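Local coordinates for protein chlorite Dismutase (Nitrobacter winogradskyi, PDB 3QPI) that binds heme b and, as a dimeric chlorite dismutase, converts chlorite to chloride and molecular oxygen, at residues 130-135 against 140-145. Residues are numbered along the deposited sequence; the frame is centred on the assembly and turned at random.
Sequences YHCRDI and DFLTWF. With HEM (protoporphyrin IX containing Fe), chain C.
Y130 and L142 form an antiparallel hydrogen-bonded pair in the beta hairpin of strands 126-131 and 141-147, part of the dimeric alpha-beta barrel fold of chlorite dismutases. Y130 N donates a hydrogen bond to L142 O at 2.9 Å, and L142 N donates one to Y130 O. H131 and F141 follow as a non-hydrogen-bonded pair, and beyond the strand end C132 N still reaches D140 O at 2.9 Å. That oxygen also accepts from a water, which itself takes a longer bond from R133 N (3.3 Å). D140 and F141 both face I90 of the neighbouring strand 84-92, a classic beta bulge.

On the face turned from the heme, apolar groups suit the burial: Y130 CB meets L142 CB, the tyrosine ring takes W144 CB at its edge (CE2 to CB 3.9 Å), and, just past the strand end, C132 SG packs on L142 CG. On the other face F141, T143 and F145 line the heme pocket. With CG anti to its own carbonyl carbon (chi1 -48°), F141 sets its ring against a heme propionate, CZ 3.3 Å from O2D. A flat ring suits this place: one face has CAD over its centre, the opposite face has D140 CB toward its rim, and the edge meets H131 ND1. An alanine in place of F141 is likely to open a gap against the propionate and take away the edge that H131 ND1 meets.

At the turn end of the hairpin, R133 lays its long aliphatic chain along the D140 carboxylate, while its guanidinium makes a cation-pi contact with W97. Aspartate suits its site because OD2 can take two N-H donors, K92 N and W97 NE1, leaving OD1 for a water that donates to it at 2.9 Å and accepts from R133 NE at 3.0 Å.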
loop_
_atom_site.group_PDB
_atom_site.type_symbol
_atom_site.label_atom_id
_atom_site.label_comp_id
_atom_site.label_asym_id
_atom_site.label_seq_id
_atom_site.Cartn_x
_atom_site.Cartn_y
_atom_site.Cartn_z
ATOM N N TYR A 130 1.177 6.197 -1.156
ATOM C CA TYR A 130 2.281 7.132 -1.259
ATOM C C TYR A 130 3.120 6.785 -2.478
ATOM O O TYR A 130 3.389 5.623 -2.719
ATOM C CB TYR A 130 3.140 7.066 0.001
ATOM C CG TYR A 130 2.355 7.377 1.243
ATOM C CD1 TYR A 130 2.252 8.687 1.720
ATOM C CD2 TYR A 130 1.706 6.361 1.951
ATOM C CE1 TYR A 130 1.520 8.978 2.872
ATOM C CE2 TYR A 130 0.963 6.640 3.103
ATOM C CZ TYR A 130 0.874 7.947 3.548
ATOM O OH TYR A 130 0.150 8.208 4.675
ATOM N N HIS A 131 3.509 7.801 -3.247
ATOM C CA HIS A 131 4.298 7.627 -4.476
ATOM C C HIS A 131 5.758 7.944 -4.233
ATOM O O HIS A 131 6.059 8.924 -3.546
ATOM C CB HIS A 131 3.760 8.564 -5.543
ATOM C CG HIS A 131 2.349 8.267 -5.937
ATOM N ND1 HIS A 131 2.029 7.564 -7.078
ATOM C CD2 HIS A 131 1.173 8.560 -5.334
ATOM C CE1 HIS A 131 0.715 7.453 -7.173
ATOM N NE2 HIS A 131 0.171 8.044 -6.123
ATOM N N CYS A 132 6.674 7.149 -4.782
ATOM C CA CYS A 132 8.090 7.434 -4.549
ATOM C C CYS A 132 9.039 7.103 -5.675
ATOM O O CYS A 132 10.243 7.215 -5.495
ATOM C CB CYS A 132 8.600 6.759 -3.280
ATOM S SG CYS A 132 7.768 5.231 -2.786
ATOM N N ARG A 133 8.514 6.698 -6.824
ATOM C CA ARG A 133 9.360 6.428 -7.966
ATOM C C ARG A 133 10.104 7.714 -8.307
ATOM O O ARG A 133 11.335 7.736 -8.443
ATOM C CB ARG A 133 8.514 5.955 -9.154
ATOM C CG ARG A 133 9.321 5.681 -10.418
ATOM C CD ARG A 133 8.513 4.905 -11.448
ATOM N NE ARG A 133 9.361 4.410 -12.535
ATOM C CZ ARG A 133 9.516 5.013 -13.716
ATOM N NH1 ARG A 133 8.860 6.135 -14.012
ATOM N NH2 ARG A 133 10.325 4.475 -14.627
ATOM N N ASP A 134 9.352 8.802 -8.407
ATOM C CA ASP A 134 9.906 10.062 -8.888
ATOM C C ASP A 134 10.888 10.733 -7.927
ATOM O O ASP A 134 11.477 11.756 -8.275
ATOM C CB ASP A 134 8.781 11.045 -9.219
ATOM C CG ASP A 134 8.171 10.797 -10.603
ATOM O OD1 ASP A 134 8.704 9.954 -11.375
ATOM O OD2 ASP A 134 7.153 11.452 -10.917
ATOM N N ILE A 135 11.068 10.181 -6.728
ATOM C CA ILE A 135 12.059 10.728 -5.796
ATOM C C ILE A 135 13.247 9.788 -5.603
ATOM O O ILE A 135 14.085 10.017 -4.733
ATOM C CB ILE A 135 11.446 11.089 -4.418
ATOM C CG1 ILE A 135 10.946 9.846 -3.693
ATOM C CG2 ILE A 135 10.287 12.052 -4.592
ATOM C CD1 ILE A 135 10.207 10.162 -2.371
ATOM N N ASP A 140 8.287 1.933 -5.836
ATOM C CA ASP A 140 7.495 2.904 -6.575
ATOM C C ASP A 140 6.334 3.410 -5.730
ATOM O O ASP A 140 5.909 4.549 -5.863
ATOM C CB ASP A 140 6.946 2.287 -7.877
ATOM C CG ASP A 140 8.045 1.937 -8.871
ATOM O OD1 ASP A 140 9.138 2.506 -8.736
ATOM O OD2 ASP A 140 7.814 1.102 -9.782
ATOM N N PHE A 141 5.797 2.552 -4.876
ATOM C CA PHE A 141 4.692 2.964 -4.033
ATOM C C PHE A 141 4.916 2.453 -2.623
ATOM O O PHE A 141 5.553 1.426 -2.429
ATOM C CB PHE A 141 3.373 2.393 -4.562
ATOM C CG PHE A 141 3.172 2.598 -6.030
ATOM C CD1 PHE A 141 2.740 3.826 -6.517
ATOM C CD2 PHE A 141 3.418 1.560 -6.935
ATOM C CE1 PHE A 141 2.561 4.021 -7.902
ATOM C CE2 PHE A 141 3.250 1.759 -8.304
ATOM C CZ PHE A 141 2.802 2.987 -8.781
ATOM N N LEU A 142 4.386 3.180 -1.647
ATOM C CA LEU A 142 4.233 2.666 -0.296
ATOM C C LEU A 142 2.735 2.628 -0.049
ATOM O O LEU A 142 2.055 3.657 -0.124
ATOM C CB LEU A 142 4.933 3.557 0.727
ATOM C CG LEU A 142 6.424 3.837 0.464
ATOM C CD1 LEU A 142 7.022 4.768 1.527
ATOM C CD2 LEU A 142 7.200 2.541 0.424
ATOM N N THR A 143 2.216 1.426 0.186
ATOM C CA THR A 143 0.793 1.241 0.403
ATOM C C THR A 143 0.589 0.982 1.894
ATOM O O THR A 143 1.306 0.192 2.505
ATOM C CB THR A 143 0.201 0.110 -0.503
ATOM O OG1 THR A 143 0.825 -1.155 -0.231
ATOM C CG2 THR A 143 0.405 0.463 -1.973
ATOM N N TRP A 144 -0.363 1.701 2.468
ATOM C CA TRP A 144 -0.580 1.732 3.904
ATOM C C TRP A 144 -2.048 1.430 4.144
ATOM O O TRP A 144 -2.925 2.038 3.502
ATOM C CB TRP A 144 -0.225 3.123 4.451
ATOM C CG TRP A 144 -0.582 3.284 5.876
ATOM C CD1 TRP A 144 -1.626 3.999 6.387
ATOM C CD2 TRP A 144 0.084 2.679 6.991
ATOM N NE1 TRP A 144 -1.647 3.885 7.754
ATOM C CE2 TRP A 144 -0.612 3.081 8.157
ATOM C CE3 TRP A 144 1.198 1.833 7.117
ATOM C CZ2 TRP A 144 -0.224 2.675 9.447
ATOM C CZ3 TRP A 144 1.582 1.418 8.400
ATOM C CH2 TRP A 144 0.872 1.851 9.552
ATOM N N PHE A 145 -2.302 0.479 5.047
ATOM C CA PHE A 145 -3.650 0.005 5.344
ATOM C C PHE A 145 -3.847 -0.132 6.855
ATOM O O PHE A 145 -2.933 -0.558 7.570
ATOM C CB PHE A 145 -3.878 -1.370 4.670
ATOM C CG PHE A 145 -3.557 -1.361 3.212
ATOM C CD1 PHE A 145 -4.496 -0.920 2.294
ATOM C CD2 PHE A 145 -2.298 -1.740 2.763
ATOM C CE1 PHE A 145 -4.189 -0.869 0.961
ATOM C CE2 PHE A 145 -1.978 -1.683 1.433
ATOM C CZ PHE A 145 -2.927 -1.258 0.519
HETATM C CHA HEM C . -3.845 2.353 -6.508
HETATM C CHB HEM C . -8.093 1.465 -4.490
HETATM C CHC HEM C . -6.097 -2.103 -1.856
HETATM C CHD HEM C . -1.996 -1.375 -4.094
HETATM C C1A HEM C . -5.147 2.380 -6.137
HETATM C C2A HEM C . -6.074 3.360 -6.682
HETATM C C3A HEM C . -7.285 3.155 -6.128
HETATM C C4A HEM C . -7.123 2.016 -5.226
HETATM C CMA HEM C . -8.597 3.964 -6.438
HETATM C CAA HEM C . -5.633 4.380 -7.744
HETATM C CBA HEM C . -5.270 5.749 -7.187
HETATM C CGA HEM C . -5.062 6.645 -8.391
HETATM O O1A HEM C . -3.889 7.005 -8.604
HETATM O O2A HEM C . -6.033 6.973 -9.146
HETATM C C1B HEM C . -7.848 0.453 -3.626
HETATM C C2B HEM C . -8.847 0.007 -2.686
HETATM C C3B HEM C . -8.286 -0.935 -1.942
HETATM C C4B HEM C . -6.927 -1.148 -2.401
HETATM C CMB HEM C . -10.291 0.539 -2.500
HETATM C CAB HEM C . -9.036 -1.678 -0.813
HETATM C CBB HEM C . -8.480 -1.760 0.398
HETATM C C1C HEM C . -4.818 -2.261 -2.230
HETATM C C2C HEM C . -3.834 -3.210 -1.710
HETATM C C3C HEM C . -2.686 -2.951 -2.334
HETATM C C4C HEM C . -2.942 -1.877 -3.277
HETATM C CMC HEM C . -4.103 -4.235 -0.582
HETATM C CAC HEM C . -1.312 -3.633 -2.224
HETATM C CBC HEM C . -1.241 -4.915 -1.840
HETATM C C1D HEM C . -2.075 -0.309 -4.898
HETATM C C2D HEM C . -0.967 0.171 -5.689
HETATM C C3D HEM C . -1.575 1.351 -6.434
HETATM C C4D HEM C . -2.959 1.418 -6.029
HETATM C CMD HEM C . 0.510 -0.331 -5.792
HETATM C CAD HEM C . -0.879 2.271 -7.445
HETATM C CBD HEM C . -1.178 1.679 -8.832
HETATM C CGD HEM C . -0.379 2.428 -9.875
HETATM O O1D HEM C . -0.487 3.675 -9.912
HETATM O O2D HEM C . 0.364 1.783 -10.667
HETATM N NA HEM C . -5.800 1.550 -5.210
HETATM N NB HEM C . -6.666 -0.264 -3.446
HETATM N NC HEM C . -4.246 -1.472 -3.188
HETATM N ND HEM C . -3.244 0.435 -5.129
HETATM FE FE HEM C . -4.901 -0.104 -4.360
HETATM O O HOH W 1 10.858 2.212 -11.050
HETATM O O HOH W 2 5.447 6.359 -7.986
#